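Local structure of p-nitrophenyl phosphatase (Pho2) (Archaeoglobus fulgidus, 3QGM) at residues K9-D14 against K34-L39; E28-V33 against F64-G69. The protein probably acts as a metal-dependent phosphatase of the haloacid dehalogenase (HAD) superfamily, with a calcium ion bound at its metal site. One frame throughout, in Å; residues are numbered along the deposited sequence.

Contact 1: K9-D14 against K34-L39. With CA (calcium ion), chain E.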
ATOM      1  N   LYS A   9     -13.330 -33.229  20.266  1.00 43.37           N
ATOM      2  CA  LYS A   9     -12.059 -33.712  20.809  1.00 42.76           C
ATOM      3  C   LYS A   9     -11.082 -32.559  21.013  1.00 40.47           C
ATOM      4  O   LYS A   9     -10.342 -32.525  22.006  1.00 40.09           O
ATOM      5  CB  LYS A   9     -11.436 -34.774  19.883  1.00 42.81           C
ATOM      6  CG  LYS A   9     -12.052 -36.158  20.115  1.00 44.98           C
ATOM      7  CD  LYS A   9     -11.654 -37.211  19.069  1.00 45.33           C
ATOM      8  CE  LYS A   9     -12.627 -38.447  19.168  1.00 46.16           C
ATOM      9  NZ  LYS A   9     -12.115 -39.642  18.434  1.00 48.20           N
ATOM     10  N   GLY A  10     -11.078 -31.614  20.078  1.00 39.43           N
ATOM     11  CA  GLY A  10     -10.146 -30.483  20.137  1.00 37.70           C
ATOM     12  C   GLY A  10     -10.696 -29.124  19.759  1.00 36.22           C
ATOM     13  O   GLY A  10     -11.736 -29.000  19.112  1.00 34.43           O
ATOM     14  N   TYR A  11      -9.952 -28.104  20.161  1.00 34.56           N
ATOM     15  CA  TYR A  11     -10.345 -26.703  19.986  1.00 33.72           C
ATOM     16  C   TYR A  11      -9.142 -25.899  19.491  1.00 32.08           C
ATOM     17  O   TYR A  11      -8.076 -25.949  20.066  1.00 31.89           O
ATOM     18  CB  TYR A  11     -10.867 -26.142  21.308  1.00 33.60           C
ATOM     19  CG  TYR A  11     -12.139 -26.831  21.705  1.00 36.48           C
ATOM     20  CD1 TYR A  11     -13.376 -26.327  21.307  1.00 35.82           C
ATOM     21  CD2 TYR A  11     -12.116 -28.025  22.396  1.00 36.84           C
ATOM     22  CE1 TYR A  11     -14.540 -26.974  21.617  1.00 37.23           C
ATOM     23  CE2 TYR A  11     -13.303 -28.698  22.695  1.00 37.22           C
ATOM     24  CZ  TYR A  11     -14.508 -28.168  22.300  1.00 38.19           C
ATOM     25  OH  TYR A  11     -15.705 -28.821  22.588  1.00 40.71           O
ATOM     26  N   ILE A  12      -9.338 -25.193  18.398  1.00 30.90           N
ATOM     27  CA  ILE A  12      -8.376 -24.233  17.874  1.00 29.18           C
ATOM     28  C   ILE A  12      -8.887 -22.901  18.378  1.00 28.59           C
ATOM     29  O   ILE A  12      -9.974 -22.458  17.970  1.00 27.22           O
ATOM     30  CB  ILE A  12      -8.326 -24.248  16.351  1.00 28.87           C
ATOM     31  CG1 ILE A  12      -7.726 -25.590  15.922  1.00 28.16           C
ATOM     32  CG2 ILE A  12      -7.481 -23.039  15.838  1.00 28.84           C
ATOM     33  CD1 ILE A  12      -7.610 -25.812  14.410  1.00 28.80           C
ATOM     34  N   ILE A  13      -8.121 -22.303  19.306  1.00 27.37           N
ATOM     35  CA  ILE A  13      -8.575 -21.106  20.040  1.00 27.25           C
ATOM     36  C   ILE A  13      -7.756 -19.866  19.683  1.00 26.68           C
ATOM     37  O   ILE A  13      -6.543 -19.803  19.833  1.00 24.49           O
ATOM     38  CB  ILE A  13      -8.674 -21.340  21.551  1.00 27.40           C
ATOM     39  CG1 ILE A  13      -9.573 -22.559  21.844  1.00 27.67           C
ATOM     40  CG2 ILE A  13      -9.276 -20.125  22.219  1.00 24.76           C
ATOM     41  CD1 ILE A  13      -9.711 -22.889  23.352  1.00 30.55           C
ATOM     42  N   ASP A  14      -8.440 -18.887  19.115  1.00 26.91           N
ATOM     43  CA  ASP A  14      -7.866 -17.522  18.956  1.00 26.85           C
ATOM     44  C   ASP A  14      -7.535 -16.976  20.361  1.00 26.75           C
ATOM     45  O   ASP A  14      -8.290 -17.209  21.320  1.00 26.50           O
ATOM     46  CB  ASP A  14      -8.914 -16.705  18.201  1.00 27.23           C
ATOM     47  CG  ASP A  14      -8.695 -15.193  18.202  1.00 27.39           C
ATOM     48  OD1 ASP A  14      -7.572 -14.622  18.076  1.00 26.54           O
ATOM     49  OD2 ASP A  14      -9.764 -14.564  18.287  1.00 26.20           O
ATOM     50  N   LYS A  34      -9.235 -23.222  31.296  1.00 39.87           N
ATOM     51  CA  LYS A  34      -8.978 -24.102  32.411  1.00 41.33           C
ATOM     52  C   LYS A  34     -10.027 -25.197  32.509  1.00 41.84           C
ATOM     53  O   LYS A  34      -9.676 -26.368  32.674  1.00 41.94           O
ATOM     54  CB  LYS A  34      -8.875 -23.298  33.709  1.00 42.36           C
ATOM     55  CG  LYS A  34      -7.652 -22.370  33.761  1.00 44.03           C
ATOM     56  CD  LYS A  34      -7.491 -21.818  35.186  1.00 48.81           C
ATOM     57  CE  LYS A  34      -6.457 -20.717  35.279  1.00 50.45           C
ATOM     58  NZ  LYS A  34      -6.488 -20.037  36.617  1.00 52.08           N
ATOM     59  N   LYS A  35     -11.311 -24.848  32.382  1.00 41.77           N
ATOM     60  CA  LYS A  35     -12.365 -25.866  32.402  1.00 43.04           C
ATOM     61  C   LYS A  35     -12.237 -26.858  31.247  1.00 43.44           C
ATOM     62  O   LYS A  35     -12.537 -28.054  31.429  1.00 43.20           O
ATOM     63  CB  LYS A  35     -13.784 -25.260  32.428  1.00 43.64           C
ATOM     64  CG  LYS A  35     -14.225 -24.697  33.801  1.00 47.58           C
ATOM     65  CD  LYS A  35     -13.762 -23.244  34.055  1.00 50.12           C
ATOM     66  CE  LYS A  35     -14.542 -22.526  35.193  1.00 53.28           C
ATOM     67  NZ  LYS A  35     -13.781 -21.318  35.729  1.00 55.18           N
ATOM     68  N   LEU A  36     -11.782 -26.377  30.081  1.00 43.09           N
ATOM     69  CA  LEU A  36     -11.538 -27.254  28.923  1.00 43.80           C
ATOM     70  C   LEU A  36     -10.421 -28.298  29.129  1.00 44.39           C
ATOM     71  O   LEU A  36     -10.572 -29.432  28.696  1.00 44.45           O
ATOM     72  CB  LEU A  36     -11.227 -26.440  27.651  1.00 43.61           C
ATOM     73  CG  LEU A  36     -12.417 -25.907  26.839  1.00 44.01           C
ATOM     74  CD1 LEU A  36     -11.913 -25.113  25.626  1.00 44.08           C
ATOM     75  CD2 LEU A  36     -13.348 -27.034  26.401  1.00 44.55           C
ATOM     76  N   LYS A  37      -9.295 -27.881  29.720  1.00 44.61           N
ATOM     77  CA  LYS A  37      -8.171 -28.764  30.030  0.50 44.71           C
ATOM     78  C   LYS A  37      -8.639 -29.834  31.013  1.00 46.59           C
ATOM     79  O   LYS A  37      -8.365 -31.043  30.855  1.00 47.28           O
ATOM     80  CB  LYS A  37      -7.016 -27.971  30.659  0.50 43.63           C
ATOM     81  CG  LYS A  37      -6.384 -26.914  29.757  0.50 40.07           C
ATOM     82  CD  LYS A  37      -5.232 -26.157  30.455  0.50 34.71           C
ATOM     83  CE  LYS A  37      -5.740 -25.160  31.500  0.50 29.39           C
ATOM     84  NZ  LYS A  37      -4.704 -24.426  32.188  0.50 20.49           N
ATOM     85  N   GLU A  38      -9.357 -29.361  32.033  1.00 48.32           N
ATOM     86  CA  GLU A  38      -9.973 -30.190  33.088  1.00 49.65           C
ATOM     87  C   GLU A  38     -10.915 -31.257  32.530  1.00 50.40           C
ATOM     88  O   GLU A  38     -11.008 -32.361  33.079  1.00 51.31           O
ATOM     89  CB  GLU A  38     -10.803 -29.291  33.986  1.00 49.86           C
ATOM     90  CG  GLU A  38     -10.511 -29.370  35.455  1.00 53.00           C
ATOM     91  CD  GLU A  38     -11.701 -28.863  36.297  1.00 57.70           C
ATOM     92  OE1 GLU A  38     -11.499 -27.964  37.162  1.00 62.28           O
ATOM     93  OE2 GLU A  38     -12.849 -29.363  36.082  1.00 61.09           O
ATOM     94  N   LEU A  39     -11.660 -30.916  31.481  1.00 50.07           N
ATOM     95  CA  LEU A  39     -12.488 -31.901  30.776  1.00 50.82           C
ATOM     96  C   LEU A  39     -11.649 -32.730  29.803  1.00 50.38           C
ATOM     97  O   LEU A  39     -12.229 -33.471  29.003  1.00 51.49           O
ATOM     98  CB  LEU A  39     -13.602 -31.223  29.969  1.00 51.29           C
ATOM     99  CG  LEU A  39     -15.027 -31.088  30.509  1.00 53.63           C
ATOM    100  CD1 LEU A  39     -15.090 -31.095  32.016  1.00 54.97           C
ATOM    101  CD2 LEU A  39     -15.649 -29.802  29.915  1.00 53.78           C
TER
HETATM  102 CA    CA E 503      -8.944 -12.395  17.746  1.00 26.99          CA
HETATM  103  O   HOH W   1      -9.287  -9.986  17.935  1.00 26.34           O
HETATM  104  O   HOH W   2      -6.803 -11.633  17.160  1.00 23.87           O
HETATM  105  O   HOH W   3      -9.115 -12.914  15.682  1.00 23.98           O
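With CG set anti to the carbonyl carbon (chi1 -66°), Tyr11 has its ring placed where Leu36 can lie over one face, and Ile13, two residues on, takes the same course with CG1 (chi1 -55°) and an extended chain that ends in CD1. Both converge on Leu36, whose two methyls divide the work. Leu36 CD2 comes closest to the ring, 4.1 Å from Tyr11 CE2, and the isobutyl end lies over one ring face, its side chain crossing that of Tyr11 at about a right angle. Leu36 CD1 meets Ile13 CD1 tip to tip at 3.9 Å. Strand 10-14 is a central strand, between 42-47 and 207-211, in the parallel sheet of a HAD domain, and helix 27-38 belongs to the beta-alpha-beta crossover that leads to strand 42-47, so this is the seam between crossover helix and sheet. Ile43 and Met262 extend the apolar layer around Leu36. At the far end of the ring, Tyr11 OH is hydrogen-bonded to Pro6 O and Lys8 N. The strand then delivers Asp14 to the calcium ion, which both carboxylate oxygens grip, OD1 at 2.6 Å and OD2 at 2.4 Å; the backbone oxygen of Asp16, Asp212 OD1 and three waters complete the shell.

Contact 2: E28-V33 against F64-G69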
ATOM      1  N   GLU A  28     -13.079 -14.578  31.921  1.00 37.84           N
ATOM      2  CA  GLU A  28     -14.023 -15.601  31.459  0.50 38.10           C
ATOM      3  C   GLU A  28     -13.390 -16.512  30.404  1.00 38.10           C
ATOM      4  O   GLU A  28     -13.738 -17.699  30.294  1.00 38.80           O
ATOM      5  CB  GLU A  28     -15.284 -14.949  30.890  0.50 38.76           C
ATOM      6  CG  GLU A  28     -15.946 -13.942  31.813  0.50 38.56           C
ATOM      7  CD  GLU A  28     -15.660 -12.478  31.433  0.50 38.69           C
ATOM      8  OE1 GLU A  28     -14.479 -12.091  31.292  0.50 33.64           O
ATOM      9  OE2 GLU A  28     -16.643 -11.713  31.312  0.50 38.85           O
ATOM     10  N   GLY A  29     -12.465 -15.954  29.614  1.00 36.86           N
ATOM     11  CA  GLY A  29     -11.660 -16.752  28.675  1.00 36.21           C
ATOM     12  C   GLY A  29     -10.628 -17.660  29.347  1.00 36.39           C
ATOM     13  O   GLY A  29     -10.461 -18.837  28.975  1.00 36.10           O
ATOM     14  N   VAL A  30      -9.915 -17.129  30.342  1.00 36.53           N
ATOM     15  CA  VAL A  30      -8.990 -17.938  31.131  1.00 36.39           C
ATOM     16  C   VAL A  30      -9.724 -19.093  31.799  1.00 37.41           C
ATOM     17  O   VAL A  30      -9.308 -20.244  31.686  1.00 37.43           O
ATOM     18  CB  VAL A  30      -8.227 -17.071  32.209  1.00 37.20           C
ATOM     19  CG1 VAL A  30      -7.616 -17.961  33.288  1.00 35.48           C
ATOM     20  CG2 VAL A  30      -7.164 -16.179  31.550  1.00 35.70           C
ATOM     21  N   GLU A  31     -10.815 -18.781  32.500  1.00 38.33           N
ATOM     22  CA  GLU A  31     -11.628 -19.780  33.148  1.00 39.29           C
ATOM     23  C   GLU A  31     -12.011 -20.884  32.144  1.00 38.56           C
ATOM     24  O   GLU A  31     -11.887 -22.074  32.412  1.00 37.06           O
ATOM     25  CB  GLU A  31     -12.921 -19.142  33.670  1.00 41.80           C
ATOM     26  CG  GLU A  31     -12.883 -18.290  34.987  1.00 46.73           C
ATOM     27  CD  GLU A  31     -14.285 -17.644  35.295  1.00 52.08           C
ATOM     28  OE1 GLU A  31     -15.156 -18.378  35.852  1.00 55.68           O
ATOM     29  OE2 GLU A  31     -14.519 -16.423  34.971  1.00 52.45           O
ATOM     30  N   GLY A  32     -12.499 -20.477  30.980  1.00 37.61           N
ATOM     31  CA  GLY A  32     -12.935 -21.422  29.970  1.00 37.53           C
ATOM     32  C   GLY A  32     -11.847 -22.360  29.521  1.00 37.39           C
ATOM     33  O   GLY A  32     -12.087 -23.541  29.286  1.00 36.81           O
ATOM     34  N   VAL A  33     -10.638 -21.838  29.370  1.00 37.75           N
ATOM     35  CA  VAL A  33      -9.521 -22.696  28.979  1.00 37.58           C
ATOM     36  C   VAL A  33      -9.282 -23.708  30.060  1.00 38.85           C
ATOM     37  O   VAL A  33      -9.139 -24.900  29.803  1.00 39.19           O
ATOM     38  CB  VAL A  33      -8.224 -21.895  28.780  1.00 37.35           C
ATOM     39  CG1 VAL A  33      -6.993 -22.875  28.730  1.00 36.07           C
ATOM     40  CG2 VAL A  33      -8.310 -21.069  27.527  1.00 35.32           C
ATOM     41  N   PHE A  64      -1.077 -15.553  32.458  1.00 36.72           N
ATOM     42  CA  PHE A  64      -2.525 -15.543  32.735  1.00 37.64           C
ATOM     43  C   PHE A  64      -2.948 -16.667  33.673  1.00 37.46           C
ATOM     44  O   PHE A  64      -4.084 -16.730  34.115  1.00 37.85           O
ATOM     45  CB  PHE A  64      -3.326 -15.688  31.424  1.00 37.42           C
ATOM     46  CG  PHE A  64      -3.170 -14.532  30.464  1.00 37.12           C
ATOM     47  CD1 PHE A  64      -2.703 -13.303  30.882  1.00 38.22           C
ATOM     48  CD2 PHE A  64      -3.515 -14.679  29.135  1.00 37.03           C
ATOM     49  CE1 PHE A  64      -2.579 -12.265  30.003  1.00 38.16           C
ATOM     50  CE2 PHE A  64      -3.386 -13.626  28.247  1.00 36.07           C
ATOM     51  CZ  PHE A  64      -2.898 -12.433  28.675  1.00 36.90           C
ATOM     52  N   GLY A  65      -2.051 -17.609  33.930  1.00 37.84           N
ATOM     53  CA  GLY A  65      -2.346 -18.674  34.864  1.00 37.96           C
ATOM     54  C   GLY A  65      -2.618 -19.993  34.185  1.00 38.56           C
ATOM     55  O   GLY A  65      -3.035 -20.953  34.834  1.00 38.74           O
ATOM     56  N   LEU A  66      -2.395 -20.055  32.873  1.00 38.28           N
ATOM     57  CA  LEU A  66      -2.708 -21.250  32.116  1.00 38.26           C
ATOM     58  C   LEU A  66      -1.468 -22.141  32.071  1.00 39.35           C
ATOM     59  O   LEU A  66      -0.328 -21.651  32.023  1.00 38.29           O
ATOM     60  CB  LEU A  66      -3.179 -20.892  30.688  1.00 37.97           C
ATOM     61  CG  LEU A  66      -4.307 -19.849  30.586  1.00 36.79           C
ATOM     62  CD1 LEU A  66      -4.813 -19.767  29.171  1.00 36.95           C
ATOM     63  CD2 LEU A  66      -5.447 -20.169  31.508  1.00 37.09           C
ATOM     64  N   GLU A  67      -1.728 -23.440  32.073  1.00 40.22           N
ATOM     65  CA  GLU A  67      -0.722 -24.454  31.959  1.00 42.42           C
ATOM     66  C   GLU A  67      -0.698 -24.798  30.481  1.00 41.80           C
ATOM     67  O   GLU A  67      -1.675 -25.317  29.963  1.00 42.37           O
ATOM     68  CB  GLU A  67      -1.121 -25.676  32.785  1.00 43.78           C
ATOM     69  CG  GLU A  67       0.040 -26.453  33.396  1.00 48.42           C
ATOM     70  CD  GLU A  67      -0.101 -26.560  34.926  1.00 54.26           C
ATOM     71  OE1 GLU A  67       0.103 -25.523  35.610  1.00 56.89           O
ATOM     72  OE2 GLU A  67      -0.434 -27.660  35.439  1.00 57.33           O
ATOM     73  N   VAL A  68       0.413 -24.480  29.819  1.00 40.98           N
ATOM     74  CA  VAL A  68       0.498 -24.497  28.350  1.00 40.71           C
ATOM     75  C   VAL A  68       1.907 -24.922  27.993  1.00 40.12           C
ATOM     76  O   VAL A  68       2.873 -24.384  28.516  1.00 39.74           O
ATOM     77  CB  VAL A  68       0.224 -23.066  27.732  1.00 40.35           C
ATOM     78  CG1 VAL A  68       0.169 -23.102  26.231  1.00 40.12           C
ATOM     79  CG2 VAL A  68      -1.065 -22.454  28.276  1.00 40.34           C
ATOM     80  N   GLY A  69       2.028 -25.906  27.124  1.00 40.78           N
ATOM     81  CA  GLY A  69       3.335 -26.269  26.528  1.00 40.51           C
ATOM     82  C   GLY A  69       3.584 -25.609  25.167  1.00 39.94           C
ATOM     83  O   GLY A  69       2.644 -25.182  24.498  1.00 38.36           O
TER
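Phe64 meets Val30 chiefly with the root of its side chain: Phe64 CB lies 3.9 Å from Val30 CG2, and the backbone oxygen Phe64 O is 3.8 Å from Val30 CG1. The two methyls of Val30 are thus spread over the beta carbon and the carbonyl of one residue. Beyond CB the phenyl group leads away from the helix, to pack against Ile19 and Pro25.

Gly65 comes next, the first residue to leave the helical conformation after helix 54-63. Its positive phi (106°), with two hydrogen bonds back into the last turn, makes a Schellman motif, and a residue without a beta carbon is well suited to that backbone. The motif ends the helix and turns the chain along the flank of helix 27-38, on the way to strand 73-75 at the edge of the parallel sheet of the HAD domain.

Leu66 then reaches in between two valines placed one helical turn apart. With CG anti to the carbonyl carbon (chi1 -51°), its fork faces the helix. Leu66 CD2 presses on Val30 CG1 at 3.6 Å and also lies 3.9 Å from the backbone oxygen Val30 O. The other methyl, Leu66 CD1, packs against Val33, 3.8 Å from CG1 of that residue, where the two side chains cross at about a right angle. No hydrogen bond spans the two segments; their meeting is largely apolar and is buried, and Ile19 touches Phe64, Leu66 and Val33 alike. Glu67 still lies beside Lys37 of the helix. From Val68 on the chain leaves it, and the backbone finds polar partners in its own neighbourhood: Val68 O is hydrogen-bonded to Arg62 NH2, and Gly69 N to Glu72 OE1.

In the fold
Helix 27-38 serves both contacts, whose centres are 9 Å apart: Leu36, on its C-terminal half, packs on the sheet in contact 1, while Val30 and Val33, earlier along it, meet the loop in contact 2. The two touch directly where Lys34 CG lies 3.8 Å from Leu66 CD2. Ile19, which packs on Ile13 of contact 1, also borders contact 2. Contact 1 reaches the metal site through Asp14 itself. Contact 2 stands farther back, the side chain of Phe64 being about 12 Å from the calcium ion and about 7 Å from the side chain of Asp16, another of the metal-binding residues.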